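Local coordinates for protein botulinum neurotoxin type G (Clostridium botulinum, PDB 3MPP) that attaches to the host cell surface through its receptor-binding domain, ahead of delivery of its protease light chain into the cytosol, at residues T225-W230 / I352-E357; Y240-Q245 / C418-I423. The protein carries 4 engineered substitutions. One frame throughout, in Å; residues are numbered along the deposited sequence.

Contact 1: T225-W230 / I352-E357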
# COMPACT_ATOMS: atom_id res chain seq x y z
N THR A 225 11.54 -4.10 4.84
CA THR A 225 10.82 -4.83 3.81
C THR A 225 10.61 -3.97 2.57
O THR A 225 10.19 -2.81 2.65
CB THR A 225 9.46 -5.34 4.34
OG1 THR A 225 9.68 -6.40 5.27
CG2 THR A 225 8.59 -5.84 3.19
N LEU A 226 10.93 -4.54 1.41
CA LEU A 226 10.61 -3.91 0.13
C LEU A 226 9.16 -4.24 -0.19
O LEU A 226 8.73 -5.39 -0.05
CB LEU A 226 11.53 -4.43 -0.98
CG LEU A 226 13.00 -3.98 -0.89
CD1 LEU A 226 13.87 -4.69 -1.94
CD2 LEU A 226 13.08 -2.48 -1.07
N LYS A 227 8.39 -3.25 -0.61
CA LYS A 227 6.99 -3.47 -0.87
C LYS A 227 6.62 -3.11 -2.30
O LYS A 227 7.37 -2.41 -2.97
CB LYS A 227 6.17 -2.62 0.10
CG LYS A 227 6.10 -3.27 1.49
CD LYS A 227 5.99 -2.25 2.58
CE LYS A 227 6.40 -2.88 3.91
NZ LYS A 227 7.12 -1.90 4.76
N ASP A 228 5.46 -3.59 -2.74
CA ASP A 228 4.89 -3.18 -4.03
C ASP A 228 3.95 -1.97 -3.86
O ASP A 228 3.78 -1.45 -2.75
CB ASP A 228 4.20 -4.37 -4.75
CG ASP A 228 2.95 -4.89 -4.03
OD1 ASP A 228 2.39 -4.19 -3.17
OD2 ASP A 228 2.52 -6.02 -4.34
N PHE A 229 3.41 -1.51 -4.98
CA PHE A 229 2.54 -0.34 -5.05
C PHE A 229 1.35 -0.48 -4.08
O PHE A 229 0.85 0.52 -3.55
CB PHE A 229 2.05 -0.24 -6.49
CG PHE A 229 1.21 0.97 -6.81
CD1 PHE A 229 1.81 2.19 -7.11
CD2 PHE A 229 -0.16 0.85 -6.93
CE1 PHE A 229 1.04 3.27 -7.48
CE2 PHE A 229 -0.95 1.93 -7.28
CZ PHE A 229 -0.35 3.15 -7.56
N TRP A 230 0.88 -1.71 -3.87
CA TRP A 230 -0.29 -1.94 -3.01
C TRP A 230 0.09 -2.02 -1.52
O TRP A 230 -0.78 -1.99 -0.65
CB TRP A 230 -1.04 -3.21 -3.44
CG TRP A 230 -1.33 -3.23 -4.91
CD1 TRP A 230 -0.87 -4.15 -5.83
CD2 TRP A 230 -2.13 -2.30 -5.65
NE1 TRP A 230 -1.36 -3.84 -7.08
CE2 TRP A 230 -2.13 -2.71 -7.00
CE3 TRP A 230 -2.85 -1.15 -5.30
CZ2 TRP A 230 -2.81 -2.02 -8.00
CZ3 TRP A 230 -3.53 -0.46 -6.30
CH2 TRP A 230 -3.51 -0.90 -7.63
N ILE A 352 18.35 -3.41 -5.48
CA ILE A 352 17.18 -2.65 -5.06
C ILE A 352 17.40 -2.17 -3.63
O ILE A 352 17.83 -2.93 -2.77
CB ILE A 352 15.87 -3.45 -5.18
CG1 ILE A 352 15.69 -4.00 -6.59
CG2 ILE A 352 14.67 -2.58 -4.87
CD1 ILE A 352 14.27 -4.46 -6.87
N LYS A 353 17.11 -0.90 -3.40
CA LYS A 353 17.46 -0.28 -2.13
C LYS A 353 16.28 0.52 -1.59
O LYS A 353 15.31 0.80 -2.29
CB LYS A 353 18.65 0.66 -2.33
CG LYS A 353 19.85 0.06 -3.03
CD LYS A 353 20.68 -0.84 -2.13
CE LYS A 353 21.38 -0.06 -1.05
NZ LYS A 353 22.56 -0.83 -0.56
N LYS A 354 16.37 0.90 -0.32
CA LYS A 354 15.44 1.85 0.27
C LYS A 354 16.23 2.82 1.14
O LYS A 354 16.36 2.63 2.36
CB LYS A 354 14.37 1.14 1.10
CG LYS A 354 13.06 1.87 1.11
CD LYS A 354 12.19 1.46 2.28
CE LYS A 354 11.76 0.02 2.19
NZ LYS A 354 10.68 -0.25 3.18
N TYR A 355 16.78 3.86 0.52
CA TYR A 355 17.68 4.78 1.21
C TYR A 355 17.00 5.77 2.16
O TYR A 355 17.65 6.35 3.04
CB TYR A 355 18.48 5.59 0.18
CG TYR A 355 19.52 4.80 -0.57
CD1 TYR A 355 20.61 4.24 0.09
CD2 TYR A 355 19.42 4.63 -1.94
CE1 TYR A 355 21.56 3.52 -0.60
CE2 TYR A 355 20.36 3.93 -2.64
CZ TYR A 355 21.43 3.38 -1.97
OH TYR A 355 22.35 2.69 -2.69
N TYR A 356 15.70 5.99 1.98
CA TYR A 356 15.00 7.02 2.75
C TYR A 356 13.51 6.85 2.52
O TYR A 356 13.10 5.96 1.78
CB TYR A 356 15.46 8.41 2.31
CG TYR A 356 15.58 8.49 0.81
CD1 TYR A 356 14.44 8.55 0.02
CD2 TYR A 356 16.82 8.47 0.18
CE1 TYR A 356 14.53 8.61 -1.37
CE2 TYR A 356 16.92 8.52 -1.23
CZ TYR A 356 15.76 8.59 -1.98
OH TYR A 356 15.82 8.64 -3.36
N GLU A 357 12.71 7.72 3.13
CA GLU A 357 11.25 7.58 3.17
C GLU A 357 10.83 6.12 3.40
O GLU A 357 10.02 5.57 2.67
CB GLU A 357 10.56 8.20 1.94
CG GLU A 357 10.91 7.60 0.57
CD GLU A 357 10.14 8.25 -0.58
OE1 GLU A 357 9.17 8.99 -0.32
OE2 GLU A 357 10.51 8.02 -1.75
O HOH W 1 7.67 0.48 4.16

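Contact 2: Y240-Q245 / C418-I423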
# COMPACT_ATOMS: atom_id res chain seq x y z
N TYR A 240 5.35 -7.03 -13.02
CA TYR A 240 5.15 -5.70 -12.45
C TYR A 240 5.23 -4.63 -13.52
O TYR A 240 6.16 -4.62 -14.33
CB TYR A 240 6.27 -5.38 -11.47
CG TYR A 240 6.25 -6.13 -10.16
CD1 TYR A 240 5.12 -6.12 -9.34
CD2 TYR A 240 7.37 -6.82 -9.72
CE1 TYR A 240 5.12 -6.80 -8.11
CE2 TYR A 240 7.38 -7.51 -8.51
CZ TYR A 240 6.25 -7.48 -7.70
OH TYR A 240 6.26 -8.16 -6.49
N TYR A 241 4.26 -3.71 -13.50
CA TYR A 241 4.38 -2.44 -14.22
C TYR A 241 5.13 -1.47 -13.31
O TYR A 241 5.29 -1.71 -12.11
CB TYR A 241 2.98 -1.93 -14.62
CG TYR A 241 2.30 -2.92 -15.54
CD1 TYR A 241 2.61 -2.96 -16.89
CD2 TYR A 241 1.37 -3.84 -15.04
CE1 TYR A 241 2.01 -3.89 -17.75
CE2 TYR A 241 0.77 -4.77 -15.89
CZ TYR A 241 1.09 -4.78 -17.24
OH TYR A 241 0.50 -5.68 -18.08
N LEU A 242 5.61 -0.37 -13.88
CA LEU A 242 6.55 0.48 -13.18
C LEU A 242 5.95 1.85 -12.94
O LEU A 242 5.32 2.44 -13.82
CB LEU A 242 7.87 0.56 -13.96
CG LEU A 242 9.15 1.09 -13.28
CD1 LEU A 242 9.49 0.33 -11.99
CD2 LEU A 242 10.33 1.06 -14.26
N PHE A 243 6.10 2.33 -11.71
CA PHE A 243 5.60 3.64 -11.35
C PHE A 243 6.76 4.51 -10.84
O PHE A 243 7.57 4.05 -10.05
CB PHE A 243 4.51 3.49 -10.28
CG PHE A 243 4.06 4.78 -9.66
CD1 PHE A 243 3.05 5.53 -10.24
CD2 PHE A 243 4.63 5.23 -8.47
CE1 PHE A 243 2.63 6.73 -9.66
CE2 PHE A 243 4.21 6.44 -7.88
CZ PHE A 243 3.21 7.17 -8.47
N ASN A 244 6.81 5.76 -11.32
CA ASN A 244 7.79 6.74 -10.86
C ASN A 244 7.20 7.80 -9.93
O ASN A 244 6.30 8.54 -10.31
CB ASN A 244 8.47 7.42 -12.06
CG ASN A 244 9.66 8.25 -11.64
OD1 ASN A 244 9.50 9.37 -11.20
ND2 ASN A 244 10.87 7.68 -11.78
N GLN A 245 7.72 7.89 -8.70
CA GLN A 245 7.20 8.83 -7.72
C GLN A 245 7.38 10.30 -8.14
O GLN A 245 6.54 11.13 -7.82
CB GLN A 245 7.83 8.62 -6.33
CG GLN A 245 7.26 9.60 -5.27
CD GLN A 245 7.95 9.50 -3.93
OE1 GLN A 245 9.11 9.10 -3.85
NE2 GLN A 245 7.24 9.85 -2.86
N CYS A 418 14.14 9.28 -8.89
CA CYS A 418 14.80 7.98 -8.74
C CYS A 418 14.01 7.08 -7.80
O CYS A 418 14.52 6.06 -7.35
CB CYS A 418 16.22 8.13 -8.18
SG CYS A 418 16.34 9.20 -6.71
N ASN A 419 12.77 7.45 -7.51
CA ASN A 419 11.96 6.62 -6.61
C ASN A 419 10.90 5.90 -7.41
O ASN A 419 10.11 6.53 -8.10
CB ASN A 419 11.31 7.46 -5.51
CG ASN A 419 12.34 8.16 -4.66
OD1 ASN A 419 13.41 7.61 -4.40
ND2 ASN A 419 12.03 9.38 -4.23
N TRP A 420 10.87 4.57 -7.28
CA TRP A 420 10.00 3.73 -8.08
C TRP A 420 9.09 2.87 -7.23
O TRP A 420 9.42 2.56 -6.08
CB TRP A 420 10.87 2.80 -8.94
CG TRP A 420 11.85 3.51 -9.87
CD1 TRP A 420 13.16 3.82 -9.60
CD2 TRP A 420 11.59 4.00 -11.21
NE1 TRP A 420 13.73 4.46 -10.70
CE2 TRP A 420 12.79 4.58 -11.69
CE3 TRP A 420 10.46 4.00 -12.03
CZ2 TRP A 420 12.89 5.14 -12.97
CZ3 TRP A 420 10.56 4.56 -13.31
CH2 TRP A 420 11.77 5.14 -13.75
N GLN A 421 7.96 2.48 -7.81
CA GLN A 421 7.14 1.42 -7.22
C GLN A 421 6.78 0.40 -8.29
O GLN A 421 6.64 0.74 -9.47
CB GLN A 421 5.87 2.00 -6.59
CG GLN A 421 6.16 2.99 -5.45
CD GLN A 421 4.90 3.52 -4.81
OE1 GLN A 421 3.91 2.79 -4.66
NE2 GLN A 421 4.92 4.79 -4.41
N PHE A 422 6.65 -0.84 -7.86
CA PHE A 422 6.30 -1.93 -8.76
C PHE A 422 4.82 -2.29 -8.60
O PHE A 422 4.34 -2.52 -7.48
CB PHE A 422 7.19 -3.14 -8.45
CG PHE A 422 8.65 -2.95 -8.84
CD1 PHE A 422 9.11 -3.28 -10.12
CD2 PHE A 422 9.57 -2.44 -7.93
CE1 PHE A 422 10.44 -3.10 -10.48
CE2 PHE A 422 10.92 -2.26 -8.28
CZ PHE A 422 11.35 -2.59 -9.56
N ILE A 423 4.10 -2.36 -9.72
CA ILE A 423 2.65 -2.58 -9.70
C ILE A 423 2.27 -3.93 -10.31
O ILE A 423 2.32 -4.10 -11.52
CB ILE A 423 1.90 -1.47 -10.49
CG1 ILE A 423 2.43 -0.08 -10.13
CG2 ILE A 423 0.40 -1.55 -10.23
CD1 ILE A 423 1.63 1.07 -10.84

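Contact 1: T225-W230 / I352-E357
Lys354 NZ reaches across to the backbone carbonyl of Thr225 and bonds Thr225 O at 2.7 Å, the one direct hydrogen bond between 225-230 and 352-357. In the beta-trefoil C-terminal half of the receptor-binding domain, this joins the loop that follows helix 210-220 to the residue just past strand 346-353. The lysine chain bends at chi3 (-65°), which turns CE round toward the carbonyl, and CE itself comes within 3.3 Å of Thr225 O. The ammonium sits 31° out of the carbonyl plane. Lys358 O accepts a second hydrogen bond from the same nitrogen, so two backbone carbonyls grip it and would be expected to stabilise its positive charge. Beside the polar group, Leu226 and Ile352 make the apolar part of the contact: their side chains cross obliquely, Leu226 CD1 resting 3.7 Å from Ile352 CG2. The other branch, Leu226 CD2, lies near Ile352 CG2 and Lys353 O. Lys227 NZ lies 4.2 Å from Lys354 NZ, a like-charge approach that the carbonyls on Lys354 and a bridging water probably ease. That water accepts from both amines, at a short 2.5 Å from Lys227 NZ and, in a weak bond, 3.2 Å from Lys354 NZ.

Contact 2: Y240-Q245 / C418-I423
Tyr241 and Ile423 form an antiparallel hydrogen-bonded pair, with Ile423 N donating to Tyr241 O at 2.7 Å and Tyr241 N returning a bond to Ile423 O. Phe243 and Gln421 repeat the pattern, joining strands 239-244 and 420-423 of the beta-trefoil, and Gln245 N continues it to Asn419 O at 2.8 Å. Beyond the last backbone bond the Gln245 and Asn419 side chains lie side by side, with a weak bond from Asn419 ND2 to Gln245 OE1; Asn419 OD1 is taken by Tyr356 OH and Gln364. On the face carrying Leu242, Asn244, Trp420 and Phe422, Asn244 ND2 stands 3.2 Å above the Trp420 ring plane, amide and indole planes 88° apart, while donating to Gly417 O. Leu242 CG packs 3.4 Å from Trp420 CE3, and Leu242 CD1 lies over one face of the Phe422 ring in a CH-pi contact. Phe422 CB in turn sits over the Tyr240 ring, 3.8 Å from its centroid. On the other face Phe243 lies alongside Gln421, and Ile423 CD1 touches Phe243 CB at 3.8 Å. Main-chain bonds therefore satisfy the peptide groups of the hydrogen-bonded pairs in a buried place, apolar and CH-pi contacts pack the Leu242 face, and the Asn419 and Gln245 amides, the latter through Glu357, are also held from outside the pair.

In the fold
Both contacts belong to the C-terminal receptor-binding subdomain, their centres about 10 Å apart. Their segments alternate along the chain, in the order 225-230, 240-245, 352-357, 418-423, and strands 239-244, 346-353 and 420-423 are members of one antiparallel sheet of the beta-trefoil. Contact 1 and contact 2 touch directly: Phe229 N lies 2.9 Å from Phe422 O, a probable hydrogen bond, and the Phe229 ring meets Phe243 edge-to-face. Loop 225-230 is held against the sheet at two places, just past strand 346-353 and, through Phe229, on strand 420-423, which ties the start of the subdomain to its late strands. The Asn419 side chain of contact 2 is about 11 Å from that of Trp402, the inferred ganglioside site.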